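Local coordinates for protein DegQ (Legionella fallonii, PDB 3PV2) that forms self-compartmentizing 12-subunit assemblies and probably acts as a chaperone and trypsin-like HtrA protease with two PDZ domains, at residues Q361-F375 and G387-G399. Residues are numbered along the deposited sequence; the frame is centred on the assembly and turned at random.
Sequences QSNNPFLYGLALRAF and GVQVVGASENSAG
Q389 touches both R373 and F375 on one face of an antiparallel hairpin, and these three residues bury the most surface here. Its OE1 accepts a hydrogen bond from R373 NE at 2.6 Å, nearly straight (171°) and within the guanidinium plane. R373 reaches it because CG sits between backbone N and carbonyl carbon (chi1 67°) and the chain then bends at chi3, running beside Q389 in the same direction. The other end of the amide, NE2, comes within 3.6 Å of F375 CE1, while the V391 side chain crosses that of R373 at about a right angle, CG2 3.7 Å from R373 CG. Beneath them, R373 and Q389 pair through both backbone bonds. Farther along, A371 O accepts a bond from V391 N (2.7 Å) and a weak one from G392 N: a classic beta bulge that shifts the register by one. L370, L372, V388 and V390 turn to the other face, where L372 also meets V421 of helix 421-428. Past the strands, one water accepts a hydrogen bond from G399 N and donates to the carbonyls of F366 and Y368, tying the loop to the start of helix 398-402. This hairpin opens the second PDZ domain, and strand 370-378 also bonds to a second subunit through the L372 backbone. The Q389 face thus mixes F375 with an arginine–amide pair: the amide probably steers R373, which E376 of the second subunit also packs against, but, being neutral, itself adds no counter-charge.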
loop_
_atom_site.group_PDB
_atom_site.type_symbol
_atom_site.label_atom_id
_atom_site.label_comp_id
_atom_site.label_asym_id
_atom_site.label_seq_id
_atom_site.Cartn_x
_atom_site.Cartn_y
_atom_site.Cartn_z
ATOM N N GLN B 361 42.939 30.512 -21.797
ATOM C CA GLN B 361 42.972 31.144 -20.447
ATOM C C GLN B 361 44.055 32.155 -20.255
ATOM O O GLN B 361 43.829 33.247 -19.712
ATOM C CB GLN B 361 43.138 30.116 -19.359
ATOM C CG GLN B 361 41.910 29.315 -19.211
ATOM C CD GLN B 361 42.062 28.183 -18.242
ATOM O OE1 GLN B 361 41.385 27.156 -18.370
ATOM N NE2 GLN B 361 42.937 28.361 -17.245
ATOM N N SER B 362 45.233 31.772 -20.680
ATOM C CA SER B 362 46.424 32.618 -20.665
ATOM C C SER B 362 46.273 33.942 -21.404
ATOM O O SER B 362 46.830 34.962 -21.018
ATOM C CB SER B 362 47.586 31.859 -21.346
ATOM O OG SER B 362 47.969 30.783 -20.518
ATOM N N ASN B 363 45.575 33.925 -22.503
ATOM C CA ASN B 363 45.418 35.160 -23.217
ATOM C C ASN B 363 44.236 35.972 -22.720
ATOM O O ASN B 363 44.016 37.045 -23.247
ATOM C CB ASN B 363 45.190 34.891 -24.703
ATOM C CG ASN B 363 46.398 34.198 -25.380
ATOM O OD1 ASN B 363 47.506 34.130 -24.811
ATOM N ND2 ASN B 363 46.168 33.683 -26.602
ATOM N N ASN B 364 43.413 35.429 -21.827
ATOM C CA ASN B 364 42.239 36.182 -21.342
ATOM C C ASN B 364 42.021 35.792 -19.872
ATOM O O ASN B 364 41.068 35.114 -19.507
ATOM C CB ASN B 364 41.063 35.849 -22.237
ATOM C CG ASN B 364 39.854 36.759 -21.978
ATOM O OD1 ASN B 364 39.930 37.733 -21.203
ATOM N ND2 ASN B 364 38.728 36.436 -22.624
ATOM N N PRO B 365 42.998 36.122 -19.020
ATOM C CA PRO B 365 43.036 35.409 -17.730
ATOM C C PRO B 365 41.894 35.789 -16.798
ATOM O O PRO B 365 41.506 34.974 -15.936
ATOM C CB PRO B 365 44.353 35.784 -17.144
ATOM C CG PRO B 365 44.741 37.100 -17.809
ATOM C CD PRO B 365 43.935 37.248 -19.089
ATOM N N PHE B 366 41.280 36.929 -16.987
ATOM C CA PHE B 366 40.200 37.211 -16.060
ATOM C C PHE B 366 38.853 36.922 -16.591
ATOM O O PHE B 366 37.951 36.601 -15.784
ATOM C CB PHE B 366 40.292 38.652 -15.640
ATOM C CG PHE B 366 41.655 39.031 -15.102
ATOM C CD1 PHE B 366 42.315 40.111 -15.633
ATOM C CD2 PHE B 366 42.272 38.264 -14.156
ATOM C CE1 PHE B 366 43.546 40.479 -15.194
ATOM C CE2 PHE B 366 43.568 38.602 -13.687
ATOM C CZ PHE B 366 44.213 39.743 -14.208
ATOM N N LEU B 367 38.637 37.182 -17.868
ATOM C CA LEU B 367 37.263 37.133 -18.454
ATOM C C LEU B 367 37.026 35.841 -19.211
ATOM O O LEU B 367 35.919 35.644 -19.768
ATOM C CB LEU B 367 37.107 38.299 -19.435
ATOM C CG LEU B 367 37.299 39.710 -18.763
ATOM C CD1 LEU B 367 36.950 40.813 -19.790
ATOM C CD2 LEU B 367 36.470 39.868 -17.436
ATOM N N TYR B 368 38.059 34.982 -19.283
ATOM C CA TYR B 368 37.899 33.654 -19.887
ATOM C C TYR B 368 36.629 32.927 -19.375
ATOM O O TYR B 368 36.414 32.808 -18.190
ATOM C CB TYR B 368 39.146 32.759 -19.644
ATOM C CG TYR B 368 38.870 31.319 -20.013
ATOM C CD1 TYR B 368 38.995 30.883 -21.344
ATOM C CD2 TYR B 368 38.428 30.404 -19.045
ATOM C CE1 TYR B 368 38.696 29.564 -21.714
ATOM C CE2 TYR B 368 38.076 29.080 -19.411
ATOM C CZ TYR B 368 38.228 28.667 -20.752
ATOM O OH TYR B 368 37.908 27.346 -21.088
ATOM N N GLY B 369 35.807 32.415 -20.306
ATOM C CA GLY B 369 34.659 31.573 -19.949
ATOM C C GLY B 369 33.437 32.364 -19.560
ATOM O O GLY B 369 32.435 31.754 -19.154
ATOM N N LEU B 370 33.484 33.695 -19.625
ATOM C CA LEU B 370 32.313 34.487 -19.251
ATOM C C LEU B 370 31.564 34.973 -20.499
ATOM O O LEU B 370 32.207 35.496 -21.445
ATOM C CB LEU B 370 32.726 35.692 -18.412
ATOM C CG LEU B 370 33.539 35.355 -17.090
ATOM C CD1 LEU B 370 33.895 36.698 -16.419
ATOM C CD2 LEU B 370 32.789 34.358 -16.128
ATOM N N ALA B 371 30.239 34.798 -20.492
ATOM C CA ALA B 371 29.368 35.335 -21.509
ATOM C C ALA B 371 28.873 36.649 -20.948
ATOM O O ALA B 371 28.381 36.723 -19.817
ATOM C CB ALA B 371 28.171 34.327 -21.794
ATOM N N LEU B 372 29.083 37.706 -21.686
ATOM C CA LEU B 372 28.995 39.063 -21.149
ATOM C C LEU B 372 28.159 39.915 -22.115
ATOM O O LEU B 372 28.354 39.812 -23.315
ATOM C CB LEU B 372 30.408 39.684 -21.097
ATOM C CG LEU B 372 31.443 38.999 -20.204
ATOM C CD1 LEU B 372 32.826 39.627 -20.365
ATOM C CD2 LEU B 372 31.018 39.024 -18.814
ATOM N N ARG B 373 27.281 40.753 -21.615
ATOM C CA ARG B 373 26.577 41.692 -22.467
ATOM C C ARG B 373 26.409 42.993 -21.747
ATOM O O ARG B 373 26.353 43.021 -20.527
ATOM C CB ARG B 373 25.215 41.147 -22.905
ATOM C CG ARG B 373 24.216 41.014 -21.769
ATOM C CD ARG B 373 22.736 40.996 -22.239
ATOM N NE ARG B 373 21.872 41.617 -21.220
ATOM C CZ ARG B 373 21.036 42.635 -21.435
ATOM N NH1 ARG B 373 20.896 43.161 -22.646
ATOM N NH2 ARG B 373 20.311 43.115 -20.443
ATOM N N ALA B 374 26.354 44.073 -22.499
ATOM C CA ALA B 374 26.048 45.409 -21.955
ATOM C C ALA B 374 24.659 45.426 -21.277
ATOM O O ALA B 374 23.773 44.720 -21.675
ATOM C CB ALA B 374 26.052 46.455 -23.103
ATOM N N PHE B 375 24.486 46.289 -20.293
ATOM C CA PHE B 375 23.317 46.285 -19.432
ATOM C C PHE B 375 23.096 47.691 -18.924
ATOM O O PHE B 375 24.026 48.362 -18.400
ATOM C CB PHE B 375 23.649 45.398 -18.218
ATOM C CG PHE B 375 22.517 45.190 -17.250
ATOM C CD1 PHE B 375 21.555 44.232 -17.486
ATOM C CD2 PHE B 375 22.421 45.931 -16.159
ATOM C CE1 PHE B 375 20.534 44.003 -16.560
ATOM C CE2 PHE B 375 21.402 45.729 -15.226
ATOM C CZ PHE B 375 20.464 44.744 -15.447
ATOM N N GLY B 387 26.327 48.663 -16.558
ATOM C CA GLY B 387 27.379 47.705 -16.277
ATOM C C GLY B 387 27.369 46.630 -17.322
ATOM O O GLY B 387 26.808 46.805 -18.393
ATOM N N VAL B 388 28.016 45.536 -16.982
ATOM C CA VAL B 388 28.104 44.388 -17.893
ATOM C C VAL B 388 27.506 43.224 -17.177
ATOM O O VAL B 388 27.959 42.868 -16.072
ATOM C CB VAL B 388 29.563 44.074 -18.265
ATOM C CG1 VAL B 388 29.677 42.680 -18.946
ATOM C CG2 VAL B 388 30.073 45.145 -19.222
ATOM N N GLN B 389 26.487 42.632 -17.765
ATOM C CA GLN B 389 25.825 41.494 -17.193
ATOM C C GLN B 389 26.525 40.253 -17.550
ATOM O O GLN B 389 26.890 40.051 -18.731
ATOM C CB GLN B 389 24.406 41.423 -17.711
ATOM C CG GLN B 389 23.614 40.254 -17.293
ATOM C CD GLN B 389 22.173 40.394 -17.726
ATOM O OE1 GLN B 389 21.870 40.456 -18.925
ATOM N NE2 GLN B 389 21.294 40.442 -16.781
ATOM N N VAL B 390 26.712 39.372 -16.560
ATOM C CA VAL B 390 27.340 38.066 -16.835
ATOM C C VAL B 390 26.185 37.099 -17.134
ATOM O O VAL B 390 25.409 36.738 -16.261
ATOM C CB VAL B 390 28.101 37.533 -15.647
ATOM C CG1 VAL B 390 28.672 36.134 -15.972
ATOM C CG2 VAL B 390 29.223 38.563 -15.180
ATOM N N VAL B 391 26.048 36.703 -18.384
ATOM C CA VAL B 391 24.938 35.905 -18.810
ATOM C C VAL B 391 25.290 34.473 -18.521
ATOM O O VAL B 391 24.417 33.682 -18.275
ATOM C CB VAL B 391 24.841 36.052 -20.374
ATOM C CG1 VAL B 391 23.764 35.066 -21.040
ATOM C CG2 VAL B 391 24.539 37.483 -20.702
ATOM N N GLY B 392 26.580 34.123 -18.589
ATOM C CA GLY B 392 27.012 32.757 -18.330
ATOM C C GLY B 392 28.446 32.792 -17.804
ATOM O O GLY B 392 29.203 33.724 -18.066
ATOM N N ALA B 393 28.832 31.763 -17.056
ATOM C CA ALA B 393 30.202 31.635 -16.585
ATOM C C ALA B 393 30.564 30.180 -16.489
ATOM O O ALA B 393 29.906 29.447 -15.766
ATOM C CB ALA B 393 30.280 32.291 -15.210
ATOM N N SER B 394 31.581 29.706 -17.194
ATOM C CA SER B 394 31.872 28.311 -17.069
ATOM C C SER B 394 32.444 28.046 -15.691
ATOM O O SER B 394 33.124 28.860 -15.086
ATOM C CB SER B 394 32.839 27.823 -18.152
ATOM O OG SER B 394 34.023 28.534 -18.087
ATOM N N GLU B 395 32.162 26.878 -15.181
ATOM C CA GLU B 395 32.655 26.524 -13.880
ATOM C C GLU B 395 34.178 26.326 -13.840
ATOM O O GLU B 395 34.748 26.368 -12.766
ATOM C CB GLU B 395 31.867 25.317 -13.381
ATOM C CG GLU B 395 30.391 25.688 -13.481
ATOM C CD GLU B 395 29.452 24.632 -13.047
ATOM O OE1 GLU B 395 28.383 24.514 -13.711
ATOM O OE2 GLU B 395 29.781 23.946 -12.051
ATOM N N ASN B 396 34.837 26.159 -14.983
ATOM C CA ASN B 396 36.289 26.172 -14.997
ATOM C C ASN B 396 36.904 27.621 -15.082
ATOM O O ASN B 396 38.076 27.803 -15.289
ATOM C CB ASN B 396 36.858 25.231 -16.089
ATOM C CG ASN B 396 36.593 25.735 -17.516
ATOM O OD1 ASN B 396 35.624 26.469 -17.765
ATOM N ND2 ASN B 396 37.484 25.384 -18.448
ATOM N N SER B 397 36.135 28.679 -14.928
ATOM C CA SER B 397 36.767 29.995 -15.150
ATOM C C SER B 397 37.342 30.600 -13.893
ATOM O O SER B 397 36.921 30.263 -12.782
ATOM C CB SER B 397 35.721 30.899 -15.787
ATOM O OG SER B 397 34.585 31.062 -14.919
ATOM N N ALA B 398 38.282 31.523 -14.048
ATOM C CA ALA B 398 38.760 32.286 -12.954
ATOM C C ALA B 398 37.662 33.118 -12.325
ATOM O O ALA B 398 37.630 33.310 -11.110
ATOM C CB ALA B 398 39.923 33.127 -13.385
ATOM N N GLY B 399 36.686 33.510 -13.143
ATOM C CA GLY B 399 35.541 34.257 -12.708
ATOM C C GLY B 399 34.674 33.482 -11.757
ATOM O O GLY B 399 34.401 33.916 -10.631
HETATM O O HOH W 1 36.714 34.179 -15.885
#